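Local coordinates for hypothetical protein (Staphylococcus aureus subsp. aureus, PDB 1QYI) that is of unknown function but probably works as a hydrolase of the haloacid dehalogenase (HAD) superfamily, joining a parallel-sheet core to a largely helical region, at residues H88-L93 against T156-V161; F154-T157 against D163-L166; G235-R240 against P287-A292; T243-P248 against D261-A266; A336-T341 against G352-H357. All coordinates share one frame; numbering follows the deposited sequence.

Contact 1: residues H88-L93 against T156-V161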
# COMPACT_ATOMS: atom_id res chain seq x y z
N HIS A 88 -5.84 -1.03 20.85
CA HIS A 88 -5.12 -1.74 21.89
C HIS A 88 -4.52 -0.76 22.87
O HIS A 88 -4.41 -1.06 24.06
CB HIS A 88 -4.01 -2.61 21.30
CG HIS A 88 -4.52 -3.77 20.51
ND1 HIS A 88 -5.58 -4.55 20.95
CD2 HIS A 88 -4.12 -4.30 19.34
CE1 HIS A 88 -5.80 -5.51 20.07
NE2 HIS A 88 -4.93 -5.38 19.08
N LEU A 89 -4.14 0.42 22.39
CA LEU A 89 -3.56 1.41 23.27
C LEU A 89 -4.63 1.87 24.24
O LEU A 89 -4.42 1.87 25.45
CB LEU A 89 -3.03 2.60 22.46
CG LEU A 89 -2.45 3.74 23.31
CD1 LEU A 89 -1.34 3.21 24.18
CD2 LEU A 89 -1.96 4.86 22.42
N ILE A 90 -5.78 2.25 23.70
CA ILE A 90 -6.91 2.70 24.51
C ILE A 90 -7.27 1.59 25.53
O ILE A 90 -7.64 1.88 26.67
CB ILE A 90 -8.15 3.03 23.60
CG1 ILE A 90 -7.86 4.30 22.80
CG2 ILE A 90 -9.40 3.25 24.43
CD1 ILE A 90 -8.72 4.45 21.56
N ASP A 91 -7.14 0.34 25.11
CA ASP A 91 -7.45 -0.81 25.94
C ASP A 91 -6.51 -0.95 27.14
O ASP A 91 -6.92 -1.31 28.25
CB ASP A 91 -7.42 -2.09 25.08
CG ASP A 91 -8.09 -3.27 25.76
OD1 ASP A 91 -9.10 -3.06 26.47
OD2 ASP A 91 -7.63 -4.41 25.55
N ILE A 92 -5.23 -0.65 26.91
CA ILE A 92 -4.21 -0.72 27.95
C ILE A 92 -4.34 0.51 28.86
O ILE A 92 -4.08 0.43 30.06
CB ILE A 92 -2.78 -0.76 27.32
CG1 ILE A 92 -2.66 -1.99 26.42
CG2 ILE A 92 -1.71 -0.83 28.40
CD1 ILE A 92 -1.35 -2.07 25.67
N LEU A 93 -4.73 1.65 28.28
CA LEU A 93 -4.88 2.88 29.06
C LEU A 93 -6.07 2.87 30.01
O LEU A 93 -6.11 3.67 30.95
CB LEU A 93 -5.00 4.08 28.13
CG LEU A 93 -3.75 4.40 27.33
CD1 LEU A 93 -4.09 5.46 26.31
CD2 LEU A 93 -2.65 4.88 28.26
N THR A 156 -12.54 8.94 24.12
CA THR A 156 -13.08 9.87 25.13
C THR A 156 -14.01 9.17 26.12
O THR A 156 -13.91 9.38 27.33
CB THR A 156 -13.88 11.04 24.50
OG1 THR A 156 -15.10 10.55 23.95
CG2 THR A 156 -13.06 11.73 23.41
N THR A 157 -14.91 8.32 25.61
CA THR A 157 -15.85 7.60 26.47
C THR A 157 -15.15 6.52 27.31
O THR A 157 -15.46 6.33 28.49
CB THR A 157 -17.00 6.94 25.66
OG1 THR A 157 -16.46 6.01 24.72
CG2 THR A 157 -17.80 8.00 24.90
N GLU A 158 -14.19 5.82 26.71
CA GLU A 158 -13.45 4.78 27.42
C GLU A 158 -12.46 5.34 28.43
O GLU A 158 -12.39 4.89 29.57
CB GLU A 158 -12.71 3.90 26.42
CG GLU A 158 -13.62 3.02 25.59
CD GLU A 158 -14.45 2.10 26.46
OE1 GLU A 158 -13.85 1.37 27.27
OE2 GLU A 158 -15.70 2.12 26.33
N LEU A 159 -11.69 6.34 28.02
CA LEU A 159 -10.71 6.95 28.90
C LEU A 159 -11.29 8.06 29.77
O LEU A 159 -10.57 8.69 30.55
CB LEU A 159 -9.54 7.47 28.08
CG LEU A 159 -8.45 6.43 27.76
CD1 LEU A 159 -9.06 5.07 27.43
CD2 LEU A 159 -7.62 6.95 26.61
N HIS A 160 -12.60 8.28 29.65
CA HIS A 160 -13.30 9.31 30.42
C HIS A 160 -12.63 10.67 30.32
O HIS A 160 -12.46 11.37 31.32
CB HIS A 160 -13.43 8.90 31.89
CG HIS A 160 -14.45 7.82 32.12
ND1 HIS A 160 -15.79 8.02 31.92
CD2 HIS A 160 -14.29 6.53 32.47
CE1 HIS A 160 -16.43 6.88 32.14
NE2 HIS A 160 -15.55 5.96 32.48
N VAL A 161 -12.25 11.04 29.11
CA VAL A 161 -11.60 12.33 28.86
C VAL A 161 -12.37 13.05 27.76
O VAL A 161 -13.37 12.53 27.26
CB VAL A 161 -10.13 12.13 28.45
CG1 VAL A 161 -10.04 11.73 26.98
CG2 VAL A 161 -9.35 13.40 28.73
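Ile90, Leu93 and Leu159 meet through aliphatic carbons; the nearby His160 imidazole takes no part, and Thr157 O lies 3.8 Å above one face of the His160 ring, over its centre. The two methyls of Leu159 part company. CD1 is set against Ile90, with Leu159 CD1 3.5 Å from Ile90 CG2, and it also rests near the backbone oxygen of that residue. The other branch, Leu159 CD2, lies 3.8 Å from Leu93 CD1. Ile90 presents CG2 because this methyl stands anti to the backbone N while CG1 lies beside it (chi1 -70°), and the side chain crosses that of Leu159 at about a right angle. Here the C-terminal parts of helix 77-93 and of helix 144-158 with the turn after it pack together in the helical region inserted between strands 3-6 and 233-237, a position consistent with a C1-type HAD cap. The turn resembles a Schellman motif in its 6→1 bond, Val161 N to Thr156 O at 2.9 Å, and in the positive phi of His160. Glu158 adds CB against Ile90 CG2 at 3.9 Å, while its carboxylate forms a salt bridge with Lys94, which probably eases the nearness of Asp91.

Contact 2: residues F154-T157 against D163-L166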
# COMPACT_ATOMS: atom_id res chain seq x y z
N PHE A 154 -14.58 6.85 20.93
CA PHE A 154 -14.30 5.66 21.72
C PHE A 154 -13.27 5.97 22.80
O PHE A 154 -13.41 5.55 23.94
CB PHE A 154 -13.76 4.57 20.81
CG PHE A 154 -13.57 3.25 21.48
CD1 PHE A 154 -14.67 2.47 21.84
CD2 PHE A 154 -12.30 2.77 21.75
CE1 PHE A 154 -14.50 1.24 22.46
CE2 PHE A 154 -12.11 1.53 22.36
CZ PHE A 154 -13.22 0.77 22.71
N ALA A 155 -12.23 6.70 22.42
CA ALA A 155 -11.18 7.06 23.36
C ALA A 155 -11.69 7.98 24.47
O ALA A 155 -11.32 7.80 25.63
CB ALA A 155 -10.03 7.72 22.61
N THR A 156 -12.54 8.94 24.12
CA THR A 156 -13.08 9.87 25.13
C THR A 156 -14.01 9.17 26.12
O THR A 156 -13.91 9.38 27.33
CB THR A 156 -13.88 11.04 24.50
OG1 THR A 156 -15.10 10.55 23.95
CG2 THR A 156 -13.06 11.73 23.41
N THR A 157 -14.91 8.32 25.61
CA THR A 157 -15.85 7.60 26.47
C THR A 157 -15.15 6.52 27.31
O THR A 157 -15.46 6.33 28.49
CB THR A 157 -17.00 6.94 25.66
OG1 THR A 157 -16.46 6.01 24.72
CG2 THR A 157 -17.80 8.00 24.90
N ASP A 163 -10.45 15.42 25.34
CA ASP A 163 -9.52 15.77 24.27
C ASP A 163 -9.49 14.64 23.22
O ASP A 163 -10.29 14.64 22.28
CB ASP A 163 -8.12 16.04 24.85
CG ASP A 163 -7.27 16.94 23.96
OD1 ASP A 163 -6.37 17.62 24.50
OD2 ASP A 163 -7.50 16.95 22.73
N ALA A 164 -8.58 13.68 23.38
CA ALA A 164 -8.47 12.57 22.43
C ALA A 164 -7.92 13.00 21.06
O ALA A 164 -8.09 12.29 20.07
CB ALA A 164 -9.83 11.89 22.25
N THR A 165 -7.25 14.16 21.01
CA THR A 165 -6.68 14.65 19.75
C THR A 165 -5.35 13.97 19.45
O THR A 165 -4.77 14.18 18.40
CB THR A 165 -6.42 16.19 19.78
OG1 THR A 165 -5.64 16.53 20.94
CG2 THR A 165 -7.74 16.95 19.80
N LEU A 166 -4.90 13.16 20.40
CA LEU A 166 -3.65 12.42 20.25
C LEU A 166 -3.86 11.34 19.20
O LEU A 166 -2.91 10.92 18.53
CB LEU A 166 -3.29 11.77 21.58
CG LEU A 166 -1.86 11.24 21.72
CD1 LEU A 166 -0.91 12.42 21.92
CD2 LEU A 166 -1.77 10.29 22.90
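Ala164 turns its methyl toward Ala155 and Thr156 from a short turn in the loop that follows helix 144-158, and the turn itself is an Asx turn headed by Asp163. The contact between the two segments is van der Waals, mostly methyl on methyl. The closer pair is Thr156 CG2 and Ala164 CB, 3.4 Å apart; less intimately, Ala155 CB lies 4.2 Å from the same Ala164 methyl, which therefore sits against two neighbouring residues of the helix. Thr156 can offer a methyl here because its CG2 is anti to the carbonyl carbon, with OG1 between the backbone N and that carbon (chi1 70°). The positive phi of Ala164, 70°, belongs to the sharp bend that brings CB round to the helix. Beyond, Ala155 also touches Ile90 of helix 77-93, while Leu166 reaches Phe104 and Met105 of helix 98-106, so the loop is laid over packed helices. Polar interactions stay on each side of the interface. In the helix, Thr156 OG1 bonds to Glu153 O, one turn back. In the turn, Asp163 OD2 accepts from Thr165 N at 3.3 Å and from Thr165 OG1 at 2.6 Å, both donors reaching it from the same face of the carboxylate plane, well above it.

Contact 3: residues G235-R240 against P287-A292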
# COMPACT_ATOMS: atom_id res chain seq x y z
N GLY A 235 6.35 -0.42 -20.95
CA GLY A 235 6.11 0.74 -20.10
C GLY A 235 5.46 0.39 -18.76
O GLY A 235 4.80 -0.65 -18.64
N ILE A 236 5.63 1.25 -17.75
CA ILE A 236 5.06 1.02 -16.42
C ILE A 236 4.27 2.21 -15.84
O ILE A 236 4.76 3.34 -15.82
CB ILE A 236 6.15 0.65 -15.37
CG1 ILE A 236 6.79 -0.69 -15.72
CG2 ILE A 236 5.53 0.51 -13.98
CD1 ILE A 236 5.82 -1.85 -15.64
N ALA A 237 3.05 1.94 -15.36
CA ALA A 237 2.19 2.93 -14.71
C ALA A 237 1.66 2.27 -13.43
O ALA A 237 0.86 1.33 -13.50
CB ALA A 237 1.02 3.33 -15.62
N THR A 238 2.10 2.75 -12.27
CA THR A 238 1.64 2.18 -11.00
C THR A 238 1.25 3.25 -9.98
O THR A 238 1.55 4.43 -10.15
CB THR A 238 2.73 1.29 -10.35
OG1 THR A 238 2.24 0.75 -9.12
CG2 THR A 238 3.99 2.10 -10.08
N GLY A 239 0.58 2.81 -8.91
CA GLY A 239 0.17 3.72 -7.85
C GLY A 239 1.25 3.80 -6.80
O GLY A 239 1.16 4.59 -5.86
N ARG A 240 2.28 2.97 -6.95
CA ARG A 240 3.41 2.94 -6.04
C ARG A 240 4.33 4.14 -6.28
O ARG A 240 4.47 4.61 -7.41
CB ARG A 240 4.24 1.67 -6.26
CG ARG A 240 3.54 0.36 -5.97
CD ARG A 240 4.53 -0.78 -6.12
NE ARG A 240 4.06 -2.01 -5.49
CZ ARG A 240 4.84 -2.83 -4.79
NH1 ARG A 240 6.13 -2.56 -4.63
NH2 ARG A 240 4.32 -3.92 -4.25
N PRO A 287 -5.97 8.71 -16.76
CA PRO A 287 -4.95 8.13 -17.65
C PRO A 287 -3.60 8.86 -17.71
O PRO A 287 -2.72 8.45 -18.46
CB PRO A 287 -5.65 8.10 -19.00
CG PRO A 287 -6.50 9.33 -18.95
CD PRO A 287 -7.08 9.27 -17.55
N PHE A 288 -3.44 9.90 -16.91
CA PHE A 288 -2.19 10.67 -16.90
C PHE A 288 -0.92 9.85 -16.82
O PHE A 288 -0.00 10.04 -17.64
CB PHE A 288 -2.16 11.65 -15.74
CG PHE A 288 -0.81 12.24 -15.51
CD1 PHE A 288 -0.28 13.17 -16.41
CD2 PHE A 288 -0.03 11.85 -14.42
CE1 PHE A 288 1.00 13.70 -16.23
CE2 PHE A 288 1.25 12.37 -14.24
CZ PHE A 288 1.77 13.30 -15.15
N SER A 289 -0.83 8.97 -15.83
CA SER A 289 0.36 8.15 -15.65
C SER A 289 0.57 7.20 -16.82
O SER A 289 1.70 6.96 -17.23
CB SER A 289 0.27 7.36 -14.35
OG SER A 289 -0.84 6.47 -14.37
N TYR A 290 -0.52 6.69 -17.39
CA TYR A 290 -0.38 5.80 -18.52
C TYR A 290 0.10 6.60 -19.72
O TYR A 290 0.88 6.10 -20.54
CB TYR A 290 -1.71 5.10 -18.84
CG TYR A 290 -1.82 3.73 -18.20
CD1 TYR A 290 -0.86 2.75 -18.44
CD2 TYR A 290 -2.86 3.43 -17.31
CE1 TYR A 290 -0.91 1.51 -17.81
CE2 TYR A 290 -2.92 2.19 -16.66
CZ TYR A 290 -1.94 1.23 -16.92
OH TYR A 290 -1.98 0.01 -16.27
N ILE A 291 -0.34 7.85 -19.81
CA ILE A 291 0.05 8.73 -20.91
C ILE A 291 1.52 9.13 -20.79
O ILE A 291 2.22 9.31 -21.79
CB ILE A 291 -0.84 10.00 -20.93
CG1 ILE A 291 -2.29 9.58 -21.20
CG2 ILE A 291 -0.35 10.98 -21.98
CD1 ILE A 291 -3.30 10.74 -21.25
N ALA A 292 1.99 9.25 -19.55
CA ALA A 292 3.37 9.61 -19.28
C ALA A 292 4.28 8.43 -19.58
O ALA A 292 5.41 8.60 -20.04
CB ALA A 292 3.51 10.02 -17.83
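Ala237 sets its methyl on a face of the Tyr290 ring, a compact example of a CH-pi contact joining a strand to a helix. The carbon Ala237 CB stands 3.6 Å from the ring centroid, 21° off the normal, and is displaced toward the rim that holds CD1 and CE1; Ala237 CB lies 3.4 Å from Tyr290 CE1. On another side of the same methyl comes Ser289, whose OG approaches Ala237 CB to 3.9 Å as a plain van der Waals neighbour. A chi1 of -95°, well off the staggered value, brings the ring under the Ala237 methyl: the Tyr290 side chain does not start out toward the strand, yet its far end comes near. In the next shell, Asp327 and Ser330 of helix 325-334 touch Tyr290, and Lys284 NZ bonds to Ala237 O. Past Ala237 the chain leaves strand 233-237 in an ST turn, where Thr238 OG1 accepts from Arg240 N at 3.1 Å along a nearly straight bond (170°). Arg240 in turn makes a salt bridge with Asp9. Thr238, just past its strand, and Lys284, ahead of helix 288-295, occupy places consistent with motifs II and III of the HAD fold, whose active site lies at the C-terminal strand ends. The Ala237 methyl thus meets the helix by dispersion and a weak CH-pi attraction, leaving directional bonding to the backbone and nearby polar groups.

Contact 4: residues T243-P248 against D261-A266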
# COMPACT_ATOMS: atom_id res chain seq x y z
N THR A 243 10.48 4.91 -5.40
CA THR A 243 11.32 3.91 -4.79
C THR A 243 10.67 2.53 -4.67
O THR A 243 11.32 1.51 -4.90
CB THR A 243 11.76 4.35 -3.40
OG1 THR A 243 10.64 4.26 -2.50
CG2 THR A 243 12.25 5.79 -3.45
N GLU A 244 9.40 2.51 -4.29
CA GLU A 244 8.68 1.26 -4.13
C GLU A 244 8.49 0.52 -5.45
O GLU A 244 8.06 -0.64 -5.48
CB GLU A 244 7.33 1.52 -3.46
CG GLU A 244 7.39 1.41 -1.94
CD GLU A 244 6.43 2.34 -1.21
OE1 GLU A 244 5.23 2.36 -1.58
OE2 GLU A 244 6.87 3.04 -0.26
N THR A 245 8.83 1.20 -6.55
CA THR A 245 8.73 0.64 -7.89
C THR A 245 10.13 0.24 -8.40
O THR A 245 10.38 -0.91 -8.75
CB THR A 245 8.14 1.66 -8.88
OG1 THR A 245 7.01 2.29 -8.28
CG2 THR A 245 7.71 0.98 -10.17
N VAL A 246 11.03 1.22 -8.43
CA VAL A 246 12.39 0.97 -8.90
C VAL A 246 13.16 -0.09 -8.09
O VAL A 246 13.57 -1.11 -8.65
CB VAL A 246 13.21 2.28 -8.95
CG1 VAL A 246 14.70 1.98 -9.07
CG2 VAL A 246 12.76 3.11 -10.14
N VAL A 247 13.34 0.14 -6.79
CA VAL A 247 14.07 -0.79 -5.94
C VAL A 247 13.64 -2.24 -6.10
O VAL A 247 14.48 -3.11 -6.34
CB VAL A 247 13.94 -0.39 -4.46
CG1 VAL A 247 14.72 -1.34 -3.57
CG2 VAL A 247 14.44 1.04 -4.27
N PRO A 248 12.34 -2.53 -5.99
CA PRO A 248 11.88 -3.91 -6.14
C PRO A 248 12.26 -4.49 -7.51
O PRO A 248 12.90 -5.54 -7.59
CB PRO A 248 10.37 -3.80 -5.97
CG PRO A 248 10.21 -2.58 -5.10
CD PRO A 248 11.21 -1.63 -5.67
N ASP A 261 12.54 6.37 -18.63
CA ASP A 261 11.67 7.46 -19.07
C ASP A 261 10.24 7.02 -19.33
O ASP A 261 9.35 7.84 -19.57
CB ASP A 261 12.24 8.12 -20.33
CG ASP A 261 12.49 9.61 -20.13
OD1 ASP A 261 13.19 10.21 -20.97
OD2 ASP A 261 11.97 10.17 -19.14
N PHE A 262 10.01 5.72 -19.26
CA PHE A 262 8.68 5.18 -19.51
C PHE A 262 8.12 4.46 -18.29
O PHE A 262 7.39 3.48 -18.42
CB PHE A 262 8.73 4.24 -20.71
CG PHE A 262 9.18 4.91 -21.97
CD1 PHE A 262 8.49 6.00 -22.48
CD2 PHE A 262 10.31 4.45 -22.65
CE1 PHE A 262 8.91 6.62 -23.65
CE2 PHE A 262 10.74 5.07 -23.82
CZ PHE A 262 10.03 6.15 -24.32
N ILE A 263 8.48 4.95 -17.11
CA ILE A 263 7.97 4.38 -15.87
C ILE A 263 7.29 5.50 -15.10
O ILE A 263 7.95 6.36 -14.51
CB ILE A 263 9.10 3.78 -15.02
CG1 ILE A 263 9.82 2.68 -15.80
CG2 ILE A 263 8.52 3.23 -13.72
CD1 ILE A 263 10.93 1.97 -15.03
N ALA A 264 5.97 5.50 -15.13
CA ALA A 264 5.18 6.51 -14.43
C ALA A 264 4.77 5.96 -13.06
O ALA A 264 4.31 4.82 -12.96
CB ALA A 264 3.94 6.86 -15.26
N THR A 265 4.94 6.77 -12.02
CA THR A 265 4.60 6.34 -10.67
C THR A 265 3.76 7.38 -9.95
O THR A 265 3.43 8.43 -10.50
CB THR A 265 5.86 6.10 -9.81
OG1 THR A 265 6.51 7.36 -9.55
CG2 THR A 265 6.83 5.17 -10.52
N ALA A 266 3.42 7.07 -8.69
CA ALA A 266 2.61 7.96 -7.85
C ALA A 266 3.37 9.24 -7.55
O ALA A 266 2.77 10.25 -7.18
CB ALA A 266 2.24 7.24 -6.55
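Thr245 and Thr265 touch across a beta-alpha-beta crossover in which strand 233-237 leads through helix 242-252 to strand 263-264, so the contact packs the connecting helix on the strand it delivers. The snug part is the pair of threonines. Thr265 CG2 points at the hydroxyl branch of its partner, 3.7 Å from Thr245 OG1, and also lies 4.1 Å from Thr245 CB; the meeting is van der Waals, since Thr245 OG1 spends its bond on Pro241 O, one turn earlier in the helix. A chi1 of -45° stands Thr245 CG2 anti to the backbone N and sends it to the other neighbour, Ile263. That half is looser: Thr245 CG2 and Ile263 CG2 are 4.3 Å apart, and Val246 stays farther off still. Thr243 turns away from the strand, to Leu186 and Val194 of helix 172-195; the exposed end is Asp261. The opposite side of the strand is enclosed instead, with Ala264 on Ser289 and Ala292 of helix 288-295. Thr265 also starts the next helix as its N-cap: OG1, placed between its backbone N and carbonyl carbon (chi1 68°), bonds to Ser267 N, while Thr265 N bonds to Asp268 OD2.

Contact 5: residues A336-T341 against G352-H357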
# COMPACT_ATOMS: atom_id res chain seq x y z
N ALA A 336 -6.83 2.69 -25.88
CA ALA A 336 -5.91 1.56 -25.96
C ALA A 336 -6.60 0.23 -25.68
O ALA A 336 -7.65 0.18 -25.04
CB ALA A 336 -4.77 1.76 -24.99
N THR A 337 -6.01 -0.85 -26.17
CA THR A 337 -6.57 -2.17 -25.94
C THR A 337 -6.28 -2.56 -24.49
O THR A 337 -5.17 -2.39 -24.00
CB THR A 337 -5.96 -3.23 -26.88
OG1 THR A 337 -6.47 -3.04 -28.20
CG2 THR A 337 -6.29 -4.64 -26.40
N PHE A 338 -7.30 -3.08 -23.81
CA PHE A 338 -7.14 -3.47 -22.42
C PHE A 338 -7.17 -4.99 -22.22
O PHE A 338 -8.02 -5.68 -22.76
CB PHE A 338 -8.22 -2.84 -21.54
CG PHE A 338 -8.12 -3.23 -20.09
CD1 PHE A 338 -7.10 -2.72 -19.27
CD2 PHE A 338 -9.01 -4.18 -19.55
CE1 PHE A 338 -6.96 -3.13 -17.95
CE2 PHE A 338 -8.88 -4.61 -18.23
CZ PHE A 338 -7.85 -4.09 -17.42
N ILE A 339 -6.21 -5.49 -21.45
CA ILE A 339 -6.15 -6.90 -21.15
C ILE A 339 -6.00 -7.06 -19.64
O ILE A 339 -4.97 -6.71 -19.06
CB ILE A 339 -5.00 -7.61 -21.93
CG1 ILE A 339 -4.63 -8.91 -21.19
CG2 ILE A 339 -3.84 -6.68 -22.13
CD1 ILE A 339 -3.67 -9.80 -21.94
N GLY A 340 -7.06 -7.57 -19.01
CA GLY A 340 -7.08 -7.75 -17.57
C GLY A 340 -6.50 -9.06 -17.05
O GLY A 340 -6.66 -10.11 -17.66
N THR A 341 -5.83 -8.98 -15.90
CA THR A 341 -5.23 -10.15 -15.28
C THR A 341 -6.03 -10.55 -14.06
O THR A 341 -6.64 -9.71 -13.41
CB THR A 341 -3.80 -9.89 -14.84
OG1 THR A 341 -3.14 -9.08 -15.82
CG2 THR A 341 -3.05 -11.21 -14.73
N GLY A 352 -15.93 -11.13 -13.31
CA GLY A 352 -17.26 -10.63 -13.60
C GLY A 352 -17.31 -9.14 -13.87
O GLY A 352 -17.93 -8.71 -14.85
N GLU A 353 -16.67 -8.35 -13.02
CA GLU A 353 -16.65 -6.90 -13.22
C GLU A 353 -15.88 -6.54 -14.49
O GLU A 353 -16.23 -5.58 -15.18
CB GLU A 353 -16.00 -6.20 -12.01
CG GLU A 353 -14.49 -6.47 -11.91
CD GLU A 353 -13.76 -5.62 -10.88
OE1 GLU A 353 -14.07 -5.71 -9.67
OE2 GLU A 353 -12.86 -4.85 -11.30
N LEU A 354 -14.82 -7.29 -14.80
CA LEU A 354 -14.03 -7.01 -16.00
C LEU A 354 -14.84 -7.23 -17.27
O LEU A 354 -14.78 -6.43 -18.20
CB LEU A 354 -12.76 -7.86 -16.05
CG LEU A 354 -11.69 -7.54 -15.00
CD1 LEU A 354 -10.50 -8.47 -15.15
CD2 LEU A 354 -11.27 -6.09 -15.14
N GLU A 355 -15.61 -8.31 -17.31
CA GLU A 355 -16.41 -8.57 -18.49
C GLU A 355 -17.61 -7.63 -18.53
O GLU A 355 -18.04 -7.20 -19.60
CB GLU A 355 -16.87 -10.03 -18.51
CG GLU A 355 -15.72 -11.03 -18.48
CD GLU A 355 -16.20 -12.46 -18.48
OE1 GLU A 355 -17.04 -12.79 -17.60
OE2 GLU A 355 -15.75 -13.25 -19.34
N ALA A 356 -18.15 -7.29 -17.36
CA ALA A 356 -19.29 -6.37 -17.32
C ALA A 356 -18.83 -4.96 -17.71
O ALA A 356 -19.65 -4.06 -17.91
CB ALA A 356 -19.92 -6.35 -15.92
N HIS A 357 -17.51 -4.76 -17.82
CA HIS A 357 -16.98 -3.46 -18.21
C HIS A 357 -16.38 -3.49 -19.61
O HIS A 357 -15.71 -2.55 -20.03
CB HIS A 357 -15.93 -2.97 -17.20
CG HIS A 357 -16.52 -2.22 -16.04
ND1 HIS A 357 -17.03 -0.95 -16.17
CD2 HIS A 357 -16.69 -2.56 -14.74
CE1 HIS A 357 -17.50 -0.54 -15.00
NE2 HIS A 357 -17.30 -1.50 -14.12
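Strand 337-341 and helix 352-356 run nearly antiparallel, their axes 9.9 Å apart at closest approach and their directions 167° from each other, with Phe338, Gly340 and Leu354 filling the space between. Leu354 carries the contact on the helix side. Its CD2 methyl comes to the edge of the Phe338 ring, near the ring plane, and Leu354 CD2 is 4.2 Å from Phe338 CE2. The two side chains cross at about a right angle, so the leucine abuts the rim of the phenyl group and does not lie over its face. Phe338 reaches out with CG anti to the backbone N (chi1 179°), which brings the ring off the sheet toward the helix; there it also touches Leu328 and Ala331 of helix 325-334. The second methyl, Leu354 CD1, settles on bare backbone, 4.3 Å from Gly340 CA, and lies 4.4 Å from Thr341 O. Gly340 faces the helix without a side chain, which is what lets that branch come down onto the sheet. Together these elements form the first half of the last beta-alpha-beta unit of the Rossmann-like core, ending in edge strand 361-363. With leucine set against a phenyl edge and a glycine backbone, this contact rests on shape and the hydrophobic effect, not on directed bonds between the segments.

Two groups of contacts mark the two lobes of the chain. Contacts 1 and 2, their centres about 7 Å apart, share helix 144-158 and touch where Ile90 meets Phe154 and Ala155, in the helical region. Contacts 3, 4 and 5 all reach the six-stranded parallel sheet; the centre of contact 3 is about 43 Å from that of contact 1. Contacts 3 and 4, with centres about 9 Å apart, lie on neighbouring strands 233-237 and 263-264, contact 4 nested within the loop that contact 3 closes. Contact 5 follows later in the chain, its centre about 17 Å from that of contact 3, near the other sheet edge. The layout is consistent with a HAD core carrying an inserted helical cap.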